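Local coordinates for uncharacterized protein (Bacteroides fragilis, PDB 3EWL) that is of unknown function but has a thioredoxin-like C-terminal part, crystallised here, that may act in thiol-disulfide exchange, at residues Phe10-Val15 and Leu67-Asp72. Numbering follows the deposited sequence.
Sequences FTYVTV and LAIYPD
Two aromatic rings of the N-terminal hairpin, F10 and Y12, pack against L67 and I69 on one face of strand 64-70. Both aromatics hold CG between the backbone N and the carbonyl carbon (chi1 51° in F10, 61° in Y12), a conformation that sends the two rings toward this strand. Methyl CD1 of L67 sits over a face of the Y12 ring in a CH-pi contact, 4.0 Å from the ring centroid and 16° off its normal. It is displaced toward the rim, closest to the phenol end, with L67 CD1 3.9 Å from Y12 CZ. The other methyl of L67, CD2, touches both rings, 4.1 Å from Y12 CE2 and, more loosely, 4.3 Å from F10 CZ.

I69 reaches between the two aromatics. Its CG1 lies anti to the carbonyl carbon, and the branch carries CD1 to 3.9 Å from CB of Y12, at the root of that side chain. The same methyl meets the F10 ring at its edge, in plane, while I69 CG1 comes within 3.8 Å of F10 CE1. F10 and I69 run past each other in opposite directions, whereas Y12 and I69 meet at about a right angle.

All four side chains are buried, and the contact is wholly apolar. Strand 11-13 pairs with 19-21, and the packing sets this small hairpin against strands 64-70 and 90-93 at one side of the mixed sheet of the thioredoxin-like fold; V13 also bonds through its backbone to W93. I90 touches both Y12 and L67, and I99 of helix 98-101 covers F10 and I69.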
ATOM      1  N   PHE A  10       7.102  -6.177   7.480  1.00 21.76           N
ATOM      2  CA  PHE A  10       5.994  -6.711   8.292  1.00 21.79           C
ATOM      3  C   PHE A  10       5.324  -7.849   7.534  1.00 20.84           C
ATOM      4  O   PHE A  10       5.523  -8.011   6.320  1.00 20.65           O
ATOM      5  CB  PHE A  10       4.939  -5.620   8.559  1.00 20.49           C
ATOM      6  CG  PHE A  10       4.492  -4.917   7.320  1.00 20.85           C
ATOM      7  CD1 PHE A  10       3.354  -5.340   6.625  1.00 21.67           C
ATOM      8  CD2 PHE A  10       5.204  -3.823   6.840  1.00 19.44           C
ATOM      9  CE1 PHE A  10       2.949  -4.686   5.465  1.00 20.06           C
ATOM     10  CE2 PHE A  10       4.806  -3.165   5.646  1.00 19.33           C
ATOM     11  CZ  PHE A  10       3.681  -3.598   4.982  1.00 19.26           C
ATOM     12  N   THR A  11       4.488  -8.604   8.239  1.00 20.59           N
ATOM     13  CA  THR A  11       3.731  -9.662   7.595  1.00 20.81           C
ATOM     14  C   THR A  11       2.289  -9.211   7.370  1.00 21.01           C
ATOM     15  O   THR A  11       1.829  -8.235   7.990  1.00 20.30           O
ATOM     16  CB  THR A  11       3.740 -10.939   8.444  1.00 20.98           C
ATOM     17  OG1 THR A  11       3.278 -10.618   9.756  1.00 22.07           O
ATOM     18  CG2 THR A  11       5.188 -11.501   8.544  1.00 22.49           C
ATOM     19  N   TYR A  12       1.565  -9.928   6.516  1.00 20.91           N
ATOM     20  CA  TYR A  12       0.162  -9.622   6.264  1.00 21.03           C
ATOM     21  C   TYR A  12      -0.513 -10.871   5.758  1.00 21.65           C
ATOM     22  O   TYR A  12       0.161 -11.814   5.312  1.00 21.59           O
ATOM     23  CB  TYR A  12      -0.002  -8.473   5.246  1.00 20.16           C
ATOM     24  CG  TYR A  12       0.589  -8.773   3.906  1.00 23.73           C
ATOM     25  CD1 TYR A  12      -0.193  -9.331   2.891  1.00 25.83           C
ATOM     26  CD2 TYR A  12       1.945  -8.506   3.632  1.00 23.79           C
ATOM     27  CE1 TYR A  12       0.358  -9.646   1.641  1.00 25.46           C
ATOM     28  CE2 TYR A  12       2.519  -8.828   2.376  1.00 24.97           C
ATOM     29  CZ  TYR A  12       1.716  -9.393   1.398  1.00 27.13           C
ATOM     30  OH  TYR A  12       2.247  -9.692   0.184  1.00 26.05           O
ATOM     31  N   VAL A  13      -1.841 -10.875   5.825  1.00 21.62           N
ATOM     32  CA  VAL A  13      -2.642 -11.920   5.206  1.00 22.23           C
ATOM     33  C   VAL A  13      -3.592 -11.283   4.213  1.00 22.51           C
ATOM     34  O   VAL A  13      -3.990 -10.109   4.365  1.00 21.42           O
ATOM     35  CB  VAL A  13      -3.394 -12.788   6.245  1.00 22.33           C
ATOM     36  CG1 VAL A  13      -4.462 -11.967   6.992  1.00 22.86           C
ATOM     37  CG2 VAL A  13      -3.967 -14.062   5.554  1.00 24.18           C
ATOM     38  N   THR A  14      -3.884 -12.025   3.149  1.00 23.43           N
ATOM     39  CA  THR A  14      -4.928 -11.621   2.229  1.00 23.65           C
ATOM     40  C   THR A  14      -6.164 -12.479   2.452  1.00 25.25           C
ATOM     41  O   THR A  14      -6.146 -13.509   3.155  1.00 24.29           O
ATOM     42  CB  THR A  14      -4.504 -11.730   0.760  1.00 24.03           C
ATOM     43  OG1 THR A  14      -4.434 -13.113   0.400  1.00 21.92           O
ATOM     44  CG2 THR A  14      -3.163 -11.093   0.546  1.00 24.39           C
ATOM     45  N   VAL A  15      -7.241 -12.050   1.820  1.00 26.00           N
ATOM     46  CA  VAL A  15      -8.476 -12.752   1.896  1.00 29.18           C
ATOM     47  C   VAL A  15      -8.377 -14.170   1.301  1.00 30.42           C
ATOM     48  O   VAL A  15      -9.074 -15.070   1.736  1.00 30.78           O
ATOM     49  CB  VAL A  15      -9.552 -11.880   1.234  1.00 29.69           C
ATOM     50  CG1 VAL A  15     -10.381 -12.666   0.282  1.00 30.38           C
ATOM     51  CG2 VAL A  15     -10.344 -11.140   2.317  1.00 28.11           C
ATOM     52  N   LEU A  67       0.617  -2.592  -2.670  1.00 19.79           N
ATOM     53  CA  LEU A  67       0.330  -3.340  -1.486  1.00 19.83           C
ATOM     54  C   LEU A  67      -0.501  -2.459  -0.557  1.00 19.12           C
ATOM     55  O   LEU A  67       0.010  -1.560   0.114  1.00 19.09           O
ATOM     56  CB  LEU A  67       1.635  -3.808  -0.822  1.00 20.61           C
ATOM     57  CG  LEU A  67       1.493  -4.573   0.488  1.00 22.47           C
ATOM     58  CD1 LEU A  67       0.578  -5.814   0.336  1.00 23.05           C
ATOM     59  CD2 LEU A  67       2.857  -4.938   1.005  1.00 23.29           C
ATOM     60  N   ALA A  68      -1.796  -2.728  -0.538  1.00 17.68           N
ATOM     61  CA  ALA A  68      -2.747  -2.023   0.287  1.00 16.53           C
ATOM     62  C   ALA A  68      -2.862  -2.799   1.597  1.00 17.70           C
ATOM     63  O   ALA A  68      -3.215  -4.019   1.616  1.00 18.19           O
ATOM     64  CB  ALA A  68      -4.119  -1.936  -0.469  1.00 16.08           C
ATOM     65  N   ILE A  69      -2.580  -2.100   2.686  1.00 16.74           N
ATOM     66  CA  ILE A  69      -2.485  -2.689   3.983  1.00 16.93           C
ATOM     67  C   ILE A  69      -3.426  -2.022   4.991  1.00 17.87           C
ATOM     68  O   ILE A  69      -3.368  -0.790   5.197  1.00 19.54           O
ATOM     69  CB  ILE A  69      -1.011  -2.578   4.521  1.00 16.03           C
ATOM     70  CG1 ILE A  69      -0.049  -3.361   3.612  1.00 14.26           C
ATOM     71  CG2 ILE A  69      -0.906  -3.104   5.956  1.00 16.88           C
ATOM     72  CD1 ILE A  69      -0.369  -4.942   3.553  1.00 14.03           C
ATOM     73  N   TYR A  70      -4.262  -2.830   5.642  1.00 17.46           N
ATOM     74  CA  TYR A  70      -5.084  -2.346   6.775  1.00 16.79           C
ATOM     75  C   TYR A  70      -4.327  -2.685   8.057  1.00 16.55           C
ATOM     76  O   TYR A  70      -3.959  -3.824   8.254  1.00 17.61           O
ATOM     77  CB  TYR A  70      -6.456  -3.017   6.761  1.00 16.98           C
ATOM     78  CG  TYR A  70      -7.324  -2.681   7.969  1.00 16.69           C
ATOM     79  CD1 TYR A  70      -7.651  -1.341   8.303  1.00 14.38           C
ATOM     80  CD2 TYR A  70      -7.837  -3.702   8.758  1.00 17.41           C
ATOM     81  CE1 TYR A  70      -8.443  -1.056   9.427  1.00 16.22           C
ATOM     82  CE2 TYR A  70      -8.634  -3.438   9.865  1.00 15.09           C
ATOM     83  CZ  TYR A  70      -8.954  -2.134  10.189  1.00 18.83           C
ATOM     84  OH  TYR A  70      -9.754  -1.937  11.315  1.00 16.73           O
ATOM     85  N   PRO A  71      -4.041  -1.675   8.907  1.00 17.67           N
ATOM     86  CA  PRO A  71      -3.181  -1.871  10.061  1.00 17.61           C
ATOM     87  C   PRO A  71      -3.909  -2.027  11.376  1.00 18.23           C
ATOM     88  O   PRO A  71      -3.246  -2.297  12.393  1.00 17.40           O
ATOM     89  CB  PRO A  71      -2.337  -0.593  10.108  1.00 17.52           C
ATOM     90  CG  PRO A  71      -3.206   0.447   9.462  1.00 19.02           C
ATOM     91  CD  PRO A  71      -4.219  -0.239   8.567  1.00 17.98           C
ATOM     92  N   ASP A  72      -5.240  -1.886  11.365  1.00 19.07           N
ATOM     93  CA  ASP A  72      -6.002  -1.868  12.623  1.00 19.89           C
ATOM     94  C   ASP A  72      -6.744  -3.182  12.889  1.00 20.93           C
ATOM     95  O   ASP A  72      -6.303  -4.236  12.370  1.00 19.22           O
ATOM     96  CB  ASP A  72      -6.817  -0.578  12.746  1.00 20.18           C
ATOM     97  CG  ASP A  72      -5.889   0.663  12.771  1.00 23.36           C
ATOM     98  OD1 ASP A  72      -4.960   0.651  13.607  1.00 22.61           O
ATOM     99  OD2 ASP A  72      -6.022   1.614  11.947  1.00 21.23           O
TER